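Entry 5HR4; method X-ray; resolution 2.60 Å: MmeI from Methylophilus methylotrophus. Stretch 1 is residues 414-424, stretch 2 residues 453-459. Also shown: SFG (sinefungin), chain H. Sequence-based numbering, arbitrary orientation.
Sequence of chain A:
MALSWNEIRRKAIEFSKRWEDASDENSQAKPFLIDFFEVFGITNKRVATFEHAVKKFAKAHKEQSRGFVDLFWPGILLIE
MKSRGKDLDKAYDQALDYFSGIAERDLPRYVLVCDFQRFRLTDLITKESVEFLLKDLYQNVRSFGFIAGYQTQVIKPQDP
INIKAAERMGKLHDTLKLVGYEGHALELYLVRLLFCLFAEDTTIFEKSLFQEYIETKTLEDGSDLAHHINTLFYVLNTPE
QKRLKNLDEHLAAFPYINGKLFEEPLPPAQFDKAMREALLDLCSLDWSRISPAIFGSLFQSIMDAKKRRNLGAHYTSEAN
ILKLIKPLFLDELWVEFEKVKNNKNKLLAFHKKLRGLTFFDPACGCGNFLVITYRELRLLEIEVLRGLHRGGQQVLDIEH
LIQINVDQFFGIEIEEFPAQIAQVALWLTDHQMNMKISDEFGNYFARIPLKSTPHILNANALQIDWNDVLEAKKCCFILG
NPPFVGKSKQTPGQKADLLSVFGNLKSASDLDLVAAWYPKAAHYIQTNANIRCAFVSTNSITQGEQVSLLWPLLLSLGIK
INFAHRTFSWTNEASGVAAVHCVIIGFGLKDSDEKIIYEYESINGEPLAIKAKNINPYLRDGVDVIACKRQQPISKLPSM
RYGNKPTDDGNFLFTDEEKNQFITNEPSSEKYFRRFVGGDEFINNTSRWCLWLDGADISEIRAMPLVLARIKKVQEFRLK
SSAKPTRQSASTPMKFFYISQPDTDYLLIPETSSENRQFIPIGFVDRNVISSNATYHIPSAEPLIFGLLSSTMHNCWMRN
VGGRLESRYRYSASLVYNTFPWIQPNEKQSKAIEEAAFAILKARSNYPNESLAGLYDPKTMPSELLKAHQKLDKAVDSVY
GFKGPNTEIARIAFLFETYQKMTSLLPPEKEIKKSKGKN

Stretch 1, residues 414-424: IEEFPAQIAQV
Stretch 2 (453-459) TPHILNA

Residues 416-424 form a helix that continues later in the chain, and the second stretch contains an extended strand beginning at His455. The two run nearly antiparallel, at 172°, with a closest axis approach of 8.3 Å. In register, Gln423 lies by Pro454, with CA to CA 6.1 Å, and Ile414 lies by Ala459, with CA to CA 4.8 Å. The contact buries 457 Å², summed over both sides. Apolar packing around Ile456 makes up part of it; the one hydrogen bond between the stretches, a weak one, lies near the helix start.

The helix is built with phi/psi near -65/-40. Its backbone bonds include Ala419 N to Glu415 O at 3.2 Å, Ile421 N to Phe417 O at 2.9 Å and Ala422 N to Pro418 O at 2.9 Å. Glu415 is the N-cap residue, with phi/psi -93/135. Pro418 sits in the first turn, where its lack of an amide hydrogen costs no helical bond.

Stretch 2 starts with Thr453, phi/psi -135/137 and chi1 p. Its OG1 makes a weak hydrogen bond to Pro454 O at 3.4 Å, and it makes no close contact with the helix. Pro454, at -59/173, points its CA-to-CB bond toward the helix. Its ring, C-gamma exo, packs on the aliphatic part of Gln423: Pro454 CG lies 4.0 Å from Gln423 CG. Gln423 has chi1 and chi2 both t, so its chain is extended. Both residues are buried.

His455, at -126/66 with chi1 m, points away from the helix. Ile456, at -92/122, points toward it and is the apolar centre of the contact. Both its chi1 and chi2 are m. Its CG2 lies 4.1 Å from Ala419 CB and 3.6 Å from Ala419 O, and its CG1 lies 4.1 Å from Ala422 CB. The two alanines also point toward the strand. Their small methyl groups leave room for the branched isoleucine, and all three residues are buried.

Leu457, at -103/138 with chi1 t and chi2 p, points away and is exposed. This follows the alternation of an extended chain. Asn458 follows at -94/102. Its CA-to-CB bond points sideways, but with chi1 t and chi2 -157° the amide comes nearer to the helix start. ND2 donates a weak hydrogen bond to Ile414 O at 2.8 Å, with an angle of 144°. OD1 approaches Glu416 CB at 3.5 Å, and Asn458 CB lies 4.2 Å from Ala419 CB. A polar amide suits this place, since it can pair with a backbone carbonyl just before the helix. Glu416, chi1 and chi2 t, takes a hydrogen bond at OE2 from Gln420 NE2 at 2.8 Å.

Ala459 closes the stretch at -164/-172. Its CB points away, so its backbone makes the contact. Ala459 O receives a CA-H...O contact from Ile414 CA at 3.1 Å. Ile414, at -84/-27 with chi1 and chi2 t, lies beside the sinefungin: Ile414 N is 3.4 Å from SFG N3.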

ATOM      1  N   ILE A 414       6.811   2.594  15.066  1.00 31.67           N
ATOM      2  CA  ILE A 414       6.057   3.319  16.084  1.00 27.28           C
ATOM      3  C   ILE A 414       5.435   2.385  17.117  1.00 29.09           C
ATOM      4  O   ILE A 414       5.204   2.798  18.254  1.00 29.22           O
ATOM      5  CB  ILE A 414       4.995   4.216  15.425  1.00 32.21           C
ATOM      6  CG1 ILE A 414       4.471   5.284  16.404  1.00 32.84           C
ATOM      7  CG2 ILE A 414       3.833   3.393  14.894  1.00 28.12           C
ATOM      8  CD1 ILE A 414       3.643   6.376  15.703  1.00 21.91           C
ATOM      9  N   GLU A 415       5.145   1.136  16.765  1.00 30.27           N
ATOM     10  CA  GLU A 415       4.613   0.176  17.723  1.00 28.90           C
ATOM     11  C   GLU A 415       5.760  -0.621  18.328  1.00 32.85           C
ATOM     12  O   GLU A 415       6.668  -1.056  17.619  1.00 31.71           O
ATOM     13  CB  GLU A 415       3.614  -0.770  17.057  1.00 29.27           C
ATOM     14  CG  GLU A 415       2.301  -0.126  16.621  1.00 33.96           C
ATOM     15  CD  GLU A 415       1.421   0.384  17.789  1.00 38.25           C
ATOM     16  OE1 GLU A 415       1.019  -0.421  18.668  1.00 39.51           O
ATOM     17  OE2 GLU A 415       1.120   1.600  17.818  1.00 35.50           O
ATOM     18  N   GLU A 416       5.734  -0.803  19.648  1.00 32.53           N
ATOM     19  CA  GLU A 416       6.899  -1.425  20.264  1.00 32.34           C
ATOM     20  C   GLU A 416       7.024  -2.891  19.876  1.00 30.10           C
ATOM     21  O   GLU A 416       8.144  -3.405  19.747  1.00 31.94           O
ATOM     22  CB  GLU A 416       6.868  -1.284  21.788  1.00 26.04           C
ATOM     23  CG  GLU A 416       7.805  -2.259  22.492  1.00 26.34           C
ATOM     24  CD  GLU A 416       8.297  -1.768  23.825  1.00 36.71           C
ATOM     25  OE1 GLU A 416       7.667  -0.847  24.388  1.00 41.12           O
ATOM     26  OE2 GLU A 416       9.320  -2.302  24.311  1.00 41.40           O
ATOM     27  N   PHE A 417       5.910  -3.590  19.693  1.00 27.97           N
ATOM     28  CA  PHE A 417       6.031  -5.028  19.483  1.00 30.24           C
ATOM     29  C   PHE A 417       6.759  -5.334  18.175  1.00 37.65           C
ATOM     30  O   PHE A 417       7.784  -6.042  18.218  1.00 33.10           O
ATOM     31  CB  PHE A 417       4.658  -5.692  19.587  1.00 28.43           C
ATOM     32  CG  PHE A 417       4.723  -7.180  19.542  1.00 33.82           C
ATOM     33  CD1 PHE A 417       5.486  -7.878  20.454  1.00 34.02           C
ATOM     34  CD2 PHE A 417       4.050  -7.879  18.566  1.00 35.79           C
ATOM     35  CE1 PHE A 417       5.554  -9.257  20.400  1.00 35.33           C
ATOM     36  CE2 PHE A 417       4.114  -9.251  18.503  1.00 36.29           C
ATOM     37  CZ  PHE A 417       4.863  -9.942  19.414  1.00 38.66           C
ATOM     38  N   PRO A 418       6.355  -4.806  17.013  1.00 30.85           N
ATOM     39  CA  PRO A 418       7.191  -5.005  15.821  1.00 31.18           C
ATOM     40  C   PRO A 418       8.601  -4.461  15.989  1.00 35.87           C
ATOM     41  O   PRO A 418       9.559  -5.031  15.431  1.00 34.95           O
ATOM     42  CB  PRO A 418       6.421  -4.265  14.717  1.00 32.69           C
ATOM     43  CG  PRO A 418       5.484  -3.320  15.448  1.00 32.98           C
ATOM     44  CD  PRO A 418       5.148  -4.007  16.724  1.00 29.97           C
ATOM     45  N   ALA A 419       8.767  -3.375  16.743  1.00 30.41           N
ATOM     46  CA  ALA A 419      10.116  -2.854  16.947  1.00 32.53           C
ATOM     47  C   ALA A 419      10.961  -3.821  17.756  1.00 30.37           C
ATOM     48  O   ALA A 419      12.179  -3.881  17.564  1.00 28.56           O
ATOM     49  CB  ALA A 419      10.080  -1.486  17.631  1.00 30.53           C
ATOM     50  N   GLN A 420      10.334  -4.604  18.644  1.00 32.33           N
ATOM     51  CA  GLN A 420      11.071  -5.647  19.355  1.00 31.88           C
ATOM     52  C   GLN A 420      11.286  -6.883  18.481  1.00 27.46           C
ATOM     53  O   GLN A 420      12.351  -7.494  18.538  1.00 29.32           O
ATOM     54  CB  GLN A 420      10.353  -6.032  20.651  1.00 26.50           C
ATOM     55  CG  GLN A 420      10.259  -4.933  21.688  1.00 27.10           C
ATOM     56  CD  GLN A 420      11.419  -4.915  22.690  1.00 31.82           C
ATOM     57  OE1 GLN A 420      12.499  -5.439  22.412  1.00 26.72           O
ATOM     58  NE2 GLN A 420      11.192  -4.300  23.874  1.00 29.57           N
ATOM     59  N   ILE A 421      10.300  -7.271  17.659  1.00 35.96           N
ATOM     60  CA  ILE A 421      10.497  -8.411  16.759  1.00 32.72           C
ATOM     61  C   ILE A 421      11.662  -8.138  15.814  1.00 26.52           C
ATOM     62  O   ILE A 421      12.561  -8.965  15.658  1.00 24.31           O
ATOM     63  CB  ILE A 421       9.220  -8.725  15.957  1.00 30.57           C
ATOM     64  CG1 ILE A 421       7.983  -8.774  16.824  1.00 32.98           C
ATOM     65  CG2 ILE A 421       9.369 -10.075  15.222  1.00 32.15           C
ATOM     66  CD1 ILE A 421       6.714  -9.116  16.006  1.00 37.05           C
ATOM     67  N   ALA A 422      11.652  -6.966  15.173  1.00 28.32           N
ATOM     68  CA  ALA A 422      12.714  -6.605  14.242  1.00 26.63           C
ATOM     69  C   ALA A 422      14.079  -6.892  14.840  1.00 28.10           C
ATOM     70  O   ALA A 422      14.941  -7.486  14.183  1.00 26.52           O
ATOM     71  CB  ALA A 422      12.592  -5.132  13.848  1.00 21.61           C
ATOM     72  N   GLN A 423      14.276  -6.521  16.105  1.00 28.16           N
ATOM     73  CA  GLN A 423      15.558  -6.775  16.746  1.00 31.32           C
ATOM     74  C   GLN A 423      15.831  -8.271  16.825  1.00 35.20           C
ATOM     75  O   GLN A 423      16.863  -8.746  16.332  1.00 32.13           O
ATOM     76  CB  GLN A 423      15.605  -6.127  18.132  1.00 33.12           C
ATOM     77  CG  GLN A 423      17.010  -6.036  18.702  1.00 37.37           C
ATOM     78  CD  GLN A 423      17.105  -5.164  19.939  1.00 47.48           C
ATOM     79  OE1 GLN A 423      17.119  -5.664  21.064  1.00 46.67           O
ATOM     80  NE2 GLN A 423      17.203  -3.855  19.735  1.00 59.30           N
ATOM     81  N   VAL A 424      14.898  -9.041  17.405  1.00 31.84           N
ATOM     82  CA  VAL A 424      15.126 -10.483  17.521  1.00 29.01           C
ATOM     83  C   VAL A 424      15.148 -11.129  16.149  1.00 30.96           C
ATOM     84  O   VAL A 424      15.894 -12.090  15.911  1.00 32.52           O
ATOM     85  CB  VAL A 424      14.074 -11.138  18.425  1.00 30.16           C
ATOM     86  CG1 VAL A 424      14.092 -12.636  18.248  1.00 29.37           C
ATOM     87  CG2 VAL A 424      14.359 -10.801  19.871  1.00 38.03           C
ATOM     88  N   THR A 453      24.364  -5.492  18.071  1.00 27.41           N
ATOM     89  CA  THR A 453      22.951  -5.216  18.164  1.00 32.93           C
ATOM     90  C   THR A 453      22.484  -4.298  17.038  1.00 35.22           C
ATOM     91  O   THR A 453      23.179  -3.324  16.682  1.00 32.24           O
ATOM     92  CB  THR A 453      22.566  -4.613  19.535  1.00 36.49           C
ATOM     93  OG1 THR A 453      22.937  -3.231  19.589  1.00 42.26           O
ATOM     94  CG2 THR A 453      23.251  -5.371  20.686  1.00 29.79           C
ATOM     95  N   PRO A 454      21.331  -4.605  16.444  1.00 29.03           N
ATOM     96  CA  PRO A 454      20.693  -3.675  15.504  1.00 29.54           C
ATOM     97  C   PRO A 454      20.386  -2.348  16.175  1.00 33.52           C
ATOM     98  O   PRO A 454      20.515  -2.175  17.390  1.00 33.80           O
ATOM     99  CB  PRO A 454      19.400  -4.377  15.099  1.00 26.44           C
ATOM    100  CG  PRO A 454      19.524  -5.771  15.565  1.00 31.72           C
ATOM    101  CD  PRO A 454      20.580  -5.856  16.621  1.00 25.59           C
ATOM    102  N   HIS A 455      19.942  -1.406  15.356  1.00 32.32           N
ATOM    103  CA  HIS A 455      19.619  -0.060  15.801  1.00 31.02           C
ATOM    104  C   HIS A 455      18.192   0.261  15.366  1.00 29.92           C
ATOM    105  O   HIS A 455      17.963   1.127  14.510  1.00 28.96           O
ATOM    106  CB  HIS A 455      20.632   0.939  15.254  1.00 28.86           C
ATOM    107  CG  HIS A 455      22.047   0.628  15.642  1.00 39.18           C
ATOM    108  ND1 HIS A 455      22.964   0.096  14.757  1.00 40.64           N
ATOM    109  CD2 HIS A 455      22.702   0.764  16.823  1.00 38.56           C
ATOM    110  CE1 HIS A 455      24.122  -0.077  15.373  1.00 39.88           C
ATOM    111  NE2 HIS A 455      23.990   0.319  16.628  1.00 42.79           N
ATOM    112  N   ILE A 456      17.242  -0.464  15.952  1.00 29.23           N
ATOM    113  CA  ILE A 456      15.816  -0.214  15.768  1.00 28.86           C
ATOM    114  C   ILE A 456      15.345   0.736  16.863  1.00 33.18           C
ATOM    115  O   ILE A 456      15.471   0.441  18.058  1.00 28.13           O
ATOM    116  CB  ILE A 456      15.015  -1.521  15.818  1.00 29.30           C
ATOM    117  CG1 ILE A 456      15.640  -2.558  14.877  1.00 31.36           C
ATOM    118  CG2 ILE A 456      13.550  -1.264  15.471  1.00 24.10           C
ATOM    119  CD1 ILE A 456      15.698  -2.112  13.444  1.00 26.86           C
ATOM    120  N   LEU A 457      14.798   1.869  16.460  1.00 29.55           N
ATOM    121  CA  LEU A 457      14.219   2.814  17.400  1.00 31.44           C
ATOM    122  C   LEU A 457      12.688   2.718  17.384  1.00 35.40           C
ATOM    123  O   LEU A 457      12.071   2.598  16.321  1.00 32.00           O
ATOM    124  CB  LEU A 457      14.661   4.230  17.049  1.00 30.83           C
ATOM    125  CG  LEU A 457      14.122   5.293  17.993  1.00 31.73           C
ATOM    126  CD1 LEU A 457      14.639   5.018  19.382  1.00 22.02           C
ATOM    127  CD2 LEU A 457      14.527   6.676  17.498  1.00 32.84           C
ATOM    128  N   ASN A 458      12.081   2.759  18.567  1.00 33.19           N
ATOM    129  CA  ASN A 458      10.628   2.817  18.700  1.00 27.79           C
ATOM    130  C   ASN A 458      10.265   4.288  18.826  1.00 28.76           C
ATOM    131  O   ASN A 458      10.406   4.880  19.898  1.00 27.75           O
ATOM    132  CB  ASN A 458      10.149   2.012  19.907  1.00 24.32           C
ATOM    133  CG  ASN A 458       8.638   2.140  20.148  1.00 32.22           C
ATOM    134  OD1 ASN A 458       8.160   1.929  21.267  1.00 36.07           O
ATOM    135  ND2 ASN A 458       7.884   2.479  19.101  1.00 31.33           N
ATOM    136  N   ALA A 459       9.789   4.879  17.736  1.00 28.04           N
ATOM    137  CA  ALA A 459       9.505   6.299  17.699  1.00 24.70           C
ATOM    138  C   ALA A 459       8.624   6.555  16.491  1.00 27.42           C
ATOM    139  O   ALA A 459       8.180   5.620  15.823  1.00 32.51           O
ATOM    140  CB  ALA A 459      10.798   7.112  17.661  1.00 22.75           C
TER
HETATM  141  N   SFG H1002       7.759  -3.514   6.077  1.00 39.36           N
HETATM  142  CA  SFG H1002       7.242  -4.045   7.321  1.00 41.66           C
HETATM  143  C   SFG H1002       7.289  -5.557   7.213  1.00 44.47           C
HETATM  144  O   SFG H1002       7.713  -6.071   6.154  1.00 45.42           O
HETATM  145  OXT SFG H1002       6.921  -6.293   8.160  1.00 43.95           O
HETATM  146  CB  SFG H1002       5.808  -3.578   7.540  1.00 40.94           C
HETATM  147  CG  SFG H1002       5.793  -2.059   7.468  1.00 38.68           C
HETATM  148  CD  SFG H1002       4.335  -1.658   7.419  1.00 36.43           C
HETATM  149  NE  SFG H1002       3.907  -1.805   6.041  1.00 35.96           N
HETATM  150  C5' SFG H1002       4.120  -0.221   7.920  1.00 40.93           C
HETATM  151  C4' SFG H1002       4.686   0.053   9.355  1.00 40.18           C
HETATM  152  O4' SFG H1002       4.778   1.340   9.533  1.00 39.00           O
HETATM  153  C3' SFG H1002       3.761  -0.410  10.494  1.00 45.25           C
HETATM  154  O3' SFG H1002       4.391  -1.416  11.146  1.00 50.67           O
HETATM  155  C2' SFG H1002       3.537   0.833  11.405  1.00 42.99           C
HETATM  156  O2' SFG H1002       3.627   0.484  12.850  1.00 45.35           O
HETATM  157  C1' SFG H1002       4.517   1.622  11.099  1.00 38.60           C
HETATM  158  N9  SFG H1002       4.183   3.010  11.165  1.00 33.27           N
HETATM  159  C8  SFG H1002       3.040   3.602  10.829  1.00 37.02           C
HETATM  160  N7  SFG H1002       3.182   4.918  11.003  1.00 34.95           N
HETATM  161  C5  SFG H1002       4.422   5.135  11.441  1.00 38.51           C
HETATM  162  C6  SFG H1002       5.066   6.299  11.782  1.00 37.93           C
HETATM  163  N6  SFG H1002       4.651   7.680  11.777  1.00 32.91           N
HETATM  164  N1  SFG H1002       6.324   6.283  12.205  1.00 36.32           N
HETATM  165  C2  SFG H1002       6.972   5.096  12.296  1.00 32.87           C
HETATM  166  N3  SFG H1002       6.333   3.944  11.964  1.00 34.79           N
HETATM  167  C4  SFG H1002       5.051   3.963  11.534  1.00 35.93           C